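Local coordinates for TssK (PDB 5Y0E), which probably serves as the trimeric baseplate subunit of the bacterial type VI secretion system that links the baseplate to the membrane-embedded complex, at residues M340-F345 with M418-F424; V311-A317 with R395-Y399. One frame throughout, in Å; residues are numbered along the deposited sequence.

Interaction 1: M340-F345 with M418-F424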
loop_
_atom_site.group_PDB
_atom_site.type_symbol
_atom_site.label_atom_id
_atom_site.label_comp_id
_atom_site.label_asym_id
_atom_site.label_seq_id
_atom_site.Cartn_x
_atom_site.Cartn_y
_atom_site.Cartn_z
ATOM N N MET A 340 4.096 34.509 -2.672
ATOM C CA MET A 340 4.911 35.398 -3.463
ATOM C C MET A 340 5.113 36.782 -2.898
ATOM O O MET A 340 5.742 37.611 -3.520
ATOM C CB MET A 340 4.361 35.487 -4.864
ATOM C CG MET A 340 4.281 34.141 -5.531
ATOM S SD MET A 340 5.575 33.990 -6.739
ATOM C CE MET A 340 4.845 32.889 -7.910
ATOM N N ARG A 341 4.597 37.030 -1.716
ATOM C CA ARG A 341 4.756 38.313 -1.103
ATOM C C ARG A 341 5.394 38.160 0.265
ATOM O O ARG A 341 5.900 39.115 0.821
ATOM C CB ARG A 341 3.412 39.016 -1.036
ATOM C CG ARG A 341 3.415 40.406 -0.431
ATOM C CD ARG A 341 2.025 41.031 -0.488
ATOM N NE ARG A 341 1.058 40.307 0.339
ATOM C CZ ARG A 341 0.897 40.476 1.650
ATOM N NH1 ARG A 341 1.646 41.343 2.320
ATOM N NH2 ARG A 341 -0.020 39.764 2.292
ATOM N N ASP A 342 5.395 36.948 0.795
ATOM C CA ASP A 342 5.990 36.682 2.098
ATOM C C ASP A 342 7.330 35.961 2.048
ATOM O O ASP A 342 8.005 35.833 3.051
ATOM C CB ASP A 342 5.049 35.824 2.920
ATOM C CG ASP A 342 3.752 36.497 3.184
ATOM O OD1 ASP A 342 3.694 37.712 2.987
ATOM O OD2 ASP A 342 2.795 35.827 3.590
ATOM N N PHE A 343 7.716 35.496 0.875
ATOM C CA PHE A 343 8.930 34.734 0.764
ATOM C C PHE A 343 9.960 35.252 -0.190
ATOM O O PHE A 343 9.649 35.874 -1.166
ATOM C CB PHE A 343 8.584 33.328 0.289
ATOM C CG PHE A 343 7.901 32.494 1.311
ATOM C CD1 PHE A 343 6.556 32.608 1.514
ATOM C CD2 PHE A 343 8.605 31.608 2.060
ATOM C CE1 PHE A 343 5.921 31.855 2.458
ATOM C CE2 PHE A 343 7.986 30.852 3.002
ATOM C CZ PHE A 343 6.635 30.973 3.202
ATOM N N GLY A 344 11.208 34.973 0.126
ATOM C CA GLY A 344 12.303 35.282 -0.760
ATOM C C GLY A 344 12.493 34.072 -1.658
ATOM O O GLY A 344 11.944 33.011 -1.437
ATOM N N PHE A 345 13.316 34.196 -2.672
ATOM C CA PHE A 345 13.465 33.061 -3.561
ATOM C C PHE A 345 14.911 32.930 -4.001
ATOM O O PHE A 345 15.532 33.919 -4.395
ATOM C CB PHE A 345 12.527 33.208 -4.751
ATOM C CG PHE A 345 11.087 33.085 -4.377
ATOM C CD1 PHE A 345 10.474 31.848 -4.342
ATOM C CD2 PHE A 345 10.349 34.194 -4.029
ATOM C CE1 PHE A 345 9.147 31.724 -3.985
ATOM C CE2 PHE A 345 9.022 34.072 -3.669
ATOM C CZ PHE A 345 8.421 32.836 -3.645
ATOM N N MET A 418 4.161 37.977 -11.551
ATOM C CA MET A 418 4.415 36.791 -10.778
ATOM C C MET A 418 3.502 36.725 -9.562
ATOM O O MET A 418 2.827 35.724 -9.378
ATOM C CB MET A 418 5.864 36.741 -10.320
ATOM C CG MET A 418 6.849 36.237 -11.361
ATOM S SD MET A 418 6.845 34.468 -11.550
ATOM C CE MET A 418 5.974 33.968 -10.087
ATOM N N GLU A 419 3.490 37.789 -8.761
ATOM C CA GLU A 419 2.692 37.879 -7.530
ATOM C C GLU A 419 1.279 37.358 -7.675
ATOM O O GLU A 419 0.753 36.715 -6.795
ATOM C CB GLU A 419 2.675 39.304 -7.005
ATOM C CG GLU A 419 4.026 39.807 -6.537
ATOM C CD GLU A 419 3.926 40.674 -5.302
ATOM O OE1 GLU A 419 4.715 41.630 -5.169
ATOM O OE2 GLU A 419 3.056 40.395 -4.457
ATOM N N LYS A 420 0.666 37.677 -8.795
ATOM C CA LYS A 420 -0.648 37.175 -9.144
ATOM C C LYS A 420 -0.590 35.868 -9.916
ATOM O O LYS A 420 -1.634 35.371 -10.338
ATOM C CB LYS A 420 -1.405 38.228 -9.958
ATOM C CG LYS A 420 -1.739 39.500 -9.182
ATOM C CD LYS A 420 -3.213 39.860 -9.296
ATOM C CE LYS A 420 -3.498 40.693 -10.544
ATOM N NZ LYS A 420 -4.847 40.477 -11.147
ATOM N N SER A 421 0.588 35.304 -10.124
ATOM C CA SER A 421 0.680 34.003 -10.766
ATOM C C SER A 421 0.807 32.909 -9.718
ATOM O O SER A 421 0.937 33.165 -8.521
ATOM C CB SER A 421 1.854 33.942 -11.738
ATOM O OG SER A 421 1.700 32.830 -12.603
ATOM N N SER A 422 0.759 31.669 -10.186
ATOM C CA SER A 422 0.762 30.522 -9.292
ATOM C C SER A 422 1.915 29.569 -9.564
ATOM O O SER A 422 1.909 28.445 -9.044
ATOM C CB SER A 422 -0.563 29.770 -9.395
ATOM O OG SER A 422 -0.752 29.285 -10.711
ATOM N N ALA A 423 2.916 29.988 -10.327
ATOM C CA ALA A 423 4.027 29.102 -10.620
ATOM C C ALA A 423 5.121 29.901 -11.287
ATOM O O ALA A 423 4.841 30.793 -12.089
ATOM C CB ALA A 423 3.604 27.948 -11.530
ATOM N N PHE A 424 6.358 29.582 -10.950
ATOM C CA PHE A 424 7.481 30.126 -11.679
ATOM C C PHE A 424 7.731 29.290 -12.917
ATOM O O PHE A 424 7.563 28.070 -12.914
ATOM C CB PHE A 424 8.748 30.123 -10.831
ATOM C CG PHE A 424 8.724 31.056 -9.659
ATOM C CD1 PHE A 424 8.179 30.663 -8.454
ATOM C CD2 PHE A 424 9.308 32.304 -9.744
ATOM C CE1 PHE A 424 8.193 31.508 -7.373
ATOM C CE2 PHE A 424 9.319 33.147 -8.671
ATOM C CZ PHE A 424 8.770 32.747 -7.482
#
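This is an apolar contact between two helix-to-strand junctions, direct at 342-343 in one and through the short turn 420-422 in the other, where helices 339-342 and 414-419 give way to the strands that follow them. Met340 reaches across from the first junction, and its SD lies 3.5 Å from Phe424 CZ. The sulfur stands obliquely to the Phe424 ring, 4.2 Å from its centroid, a Met-aromatic contact. The thioether methyl is modelled over the face of the same ring, but its exact position is doubtful, because it stands too close to the methyl of Met418. Met340 CG is anti to the carbonyl carbon (chi1 -58°), and a bend at chi2 directs the sulfur into the contact, while Met340 CB rests 4.0 Å from Glu419 CA.

The Phe424 edge in turn meets the face of Phe345. Its CZ sits 3.6 Å above the plane of the Phe345 ring, over the centre, with the planes at 56°. Strands 343-350 and 423-428 belong to one antiparallel sheet without being neighbours in it, so the rings join separate parts of the sheet. Phe439 of strand 436-443 extends the cluster, edge-to-face with Phe424 and touching Phe345, and Leu408 packs on both rings.

At the outer, more exposed end, Glu419 OE2 lies alongside the aliphatic part of Arg341, 3.7 Å from its CB. The guanidinium turns away at chi3 (65°), leaving Arg341 NE 5.2 Å from Glu419 OE2. The opposite charges make no salt bridge, though they probably attract each other at this range.

Interaction 2: V311-A317 with R395-Y399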
loop_
_atom_site.group_PDB
_atom_site.type_symbol
_atom_site.label_atom_id
_atom_site.label_comp_id
_atom_site.label_asym_id
_atom_site.label_seq_id
_atom_site.Cartn_x
_atom_site.Cartn_y
_atom_site.Cartn_z
ATOM N N VAL A 311 14.534 19.339 6.690
ATOM C CA VAL A 311 15.918 19.734 6.885
ATOM C C VAL A 311 16.038 21.243 7.088
ATOM O O VAL A 311 17.091 21.817 6.890
ATOM C CB VAL A 311 16.805 19.259 5.717
ATOM C CG1 VAL A 311 16.823 17.763 5.652
ATOM C CG2 VAL A 311 16.331 19.840 4.396
ATOM N N VAL A 312 14.942 21.892 7.459
ATOM C CA VAL A 312 14.927 23.304 7.783
ATOM C C VAL A 312 14.168 23.483 9.082
ATOM O O VAL A 312 13.481 22.584 9.560
ATOM C CB VAL A 312 14.299 24.167 6.681
ATOM C CG1 VAL A 312 15.062 23.998 5.416
ATOM C CG2 VAL A 312 12.843 23.822 6.502
ATOM N N LEU A 313 14.308 24.660 9.658
ATOM C CA LEU A 313 13.701 24.948 10.947
ATOM C C LEU A 313 12.242 25.348 10.835
ATOM O O LEU A 313 11.932 26.401 10.275
ATOM C CB LEU A 313 14.427 26.104 11.614
ATOM C CG LEU A 313 14.201 26.293 13.099
ATOM C CD1 LEU A 313 14.777 25.125 13.843
ATOM C CD2 LEU A 313 14.868 27.578 13.521
ATOM N N GLU A 314 11.355 24.497 11.343
ATOM C CA GLU A 314 9.927 24.757 11.323
ATOM C C GLU A 314 9.587 25.099 9.890
ATOM O O GLU A 314 9.862 24.315 8.986
ATOM C CB GLU A 314 9.503 25.887 12.249
ATOM C CG GLU A 314 10.145 25.820 13.605
ATOM C CD GLU A 314 9.154 25.466 14.679
ATOM O OE1 GLU A 314 8.020 25.078 14.317
ATOM O OE2 GLU A 314 9.506 25.580 15.877
ATOM N N ASP A 315 9.002 26.266 9.669
ATOM C CA ASP A 315 8.641 26.705 8.330
ATOM C C ASP A 315 9.343 27.980 7.879
ATOM O O ASP A 315 8.797 28.734 7.083
ATOM C CB ASP A 315 7.126 26.885 8.264
ATOM C CG ASP A 315 6.569 27.627 9.463
ATOM O OD1 ASP A 315 7.306 28.426 10.082
ATOM O OD2 ASP A 315 5.384 27.410 9.785
ATOM N N ASN A 316 10.557 28.232 8.364
ATOM C CA ASN A 316 11.304 29.383 7.878
ATOM C C ASN A 316 11.558 29.329 6.386
ATOM O O ASN A 316 11.903 30.354 5.797
ATOM C CB ASN A 316 12.642 29.488 8.587
ATOM C CG ASN A 316 12.492 29.829 10.032
ATOM O OD1 ASN A 316 11.383 30.017 10.520
ATOM N ND2 ASN A 316 13.603 29.891 10.737
ATOM N N ALA A 317 11.400 28.164 5.764
ATOM C CA ALA A 317 11.738 27.987 4.365
ATOM C C ALA A 317 11.005 26.768 3.843
ATOM O O ALA A 317 10.594 25.904 4.612
ATOM C CB ALA A 317 13.246 27.833 4.177
ATOM N N ARG A 395 21.026 31.263 5.827
ATOM C CA ARG A 395 21.007 30.387 6.977
ATOM C C ARG A 395 19.746 29.544 7.058
ATOM O O ARG A 395 19.726 28.581 7.820
ATOM C CB ARG A 395 21.181 31.219 8.237
ATOM C CG ARG A 395 20.244 32.393 8.353
ATOM C CD ARG A 395 20.609 33.243 9.574
ATOM N NE ARG A 395 19.507 34.094 10.003
ATOM C CZ ARG A 395 19.316 35.338 9.581
ATOM N NH1 ARG A 395 20.163 35.882 8.717
ATOM N NH2 ARG A 395 18.278 36.037 10.021
ATOM N N GLN A 396 18.718 29.840 6.273
ATOM C CA GLN A 396 17.456 29.127 6.403
ATOM C C GLN A 396 17.386 27.858 5.580
ATOM O O GLN A 396 16.498 27.040 5.827
ATOM C CB GLN A 396 16.275 30.005 5.989
ATOM C CG GLN A 396 16.056 31.212 6.844
ATOM C CD GLN A 396 16.946 32.348 6.449
ATOM O OE1 GLN A 396 17.720 32.237 5.498
ATOM N NE2 GLN A 396 16.840 33.453 7.158
ATOM N N ILE A 397 18.258 27.684 4.601
ATOM C CA ILE A 397 18.228 26.484 3.773
ATOM C C ILE A 397 19.585 25.820 3.894
ATOM O O ILE A 397 20.542 26.448 4.352
ATOM C CB ILE A 397 17.880 26.803 2.303
ATOM C CG1 ILE A 397 18.961 27.668 1.683
ATOM C CG2 ILE A 397 16.557 27.467 2.228
ATOM C CD1 ILE A 397 18.858 27.761 0.203
ATOM N N PRO A 398 19.697 24.547 3.531
ATOM C CA PRO A 398 20.997 23.889 3.606
ATOM C C PRO A 398 21.946 24.495 2.600
ATOM O O PRO A 398 21.549 24.879 1.509
ATOM C CB PRO A 398 20.675 22.434 3.254
ATOM C CG PRO A 398 19.251 22.289 3.412
ATOM C CD PRO A 398 18.653 23.602 3.111
ATOM N N TYR A 399 23.208 24.568 2.962
ATOM C CA TYR A 399 24.226 25.094 2.076
ATOM C C TYR A 399 25.109 23.958 1.608
ATOM O O TYR A 399 25.808 23.357 2.421
ATOM C CB TYR A 399 25.072 26.143 2.775
ATOM C CG TYR A 399 26.373 26.408 2.074
ATOM C CD1 TYR A 399 26.410 27.086 0.894
ATOM C CD2 TYR A 399 27.559 25.960 2.596
ATOM C CE1 TYR A 399 27.563 27.324 0.266
ATOM C CE2 TYR A 399 28.734 26.196 1.966
ATOM C CZ TYR A 399 28.726 26.876 0.798
ATOM O OH TYR A 399 29.899 27.121 0.158
#
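Two irregular loops run side by side without a hydrogen bond between them, Val312 CA lying 6.1 Å from Ile397 CA and Ala317 CA 6.2 Å from Gln396 CA. The 311-317 loop links helix 294-309 to strand 317-324 and folds back through a type II' beta turn from Leu313 to Asn316, closed by a 3.0 Å bond from Asn316 N to Leu313 O. Glu314 takes the positive phi (52°) that this turn requires. The turn keeps Glu314 and Asp315 clear of the 395-399 loop and brings Val312 and Ala317, which flank it, to bear on the same peptide.

That peptide is the one following Gln396. Val312 CG1 comes within 3.4 Å of Gln396 O, and the methyl of Ala317 meets the same oxygen, so the carbonyl sits among carbon atoms on this side. Gln396 packs through its aliphatic base, CB against Ala317 CB and CG against Asn316 CB. A bend at chi2 (82°) carries the amide off, and its NE2 lies over the face of the guanidinium of the adjacent Arg395.

Strand 436-443 supplies common ground for the two loops: Val312, Ile397 and Pro398 all touch Trp440, and Arg443 hydrogen-bonds to the turn at Asp315 and Asn316. Ile397 turns its CG2 branch to Ala317, 3.9 Å from that residue's CB, while the rest of the side chain leads elsewhere. At the other end of the contact the side chains of Val311 and Pro398 cross at about a right angle, with Val311 CG2 3.9 Å from Pro398 CG.

How the interactions relate
From the N terminus, the chain leaves helix 294-309 and enters the 311-317 loop, then passes through two strands to 340-345. Interaction 2 closes on reaching 395-399, and interaction 1 closes later, at 418-424. The segments alternate, so the two closures cross: 340-345 lies within the loop of interaction 2, and 395-399 within that of interaction 1. Their centres are 18 Å apart and they do not touch. Interaction 1 ties the starts of strands 343-350 and 423-428, interaction 2 the loop after helix 294-309 to the loop before strand 404-408. Strand 436-443 runs beside both, Phe439 and Ala441 meeting side chains of interaction 1, Trp440 and Ile442 those of interaction 2.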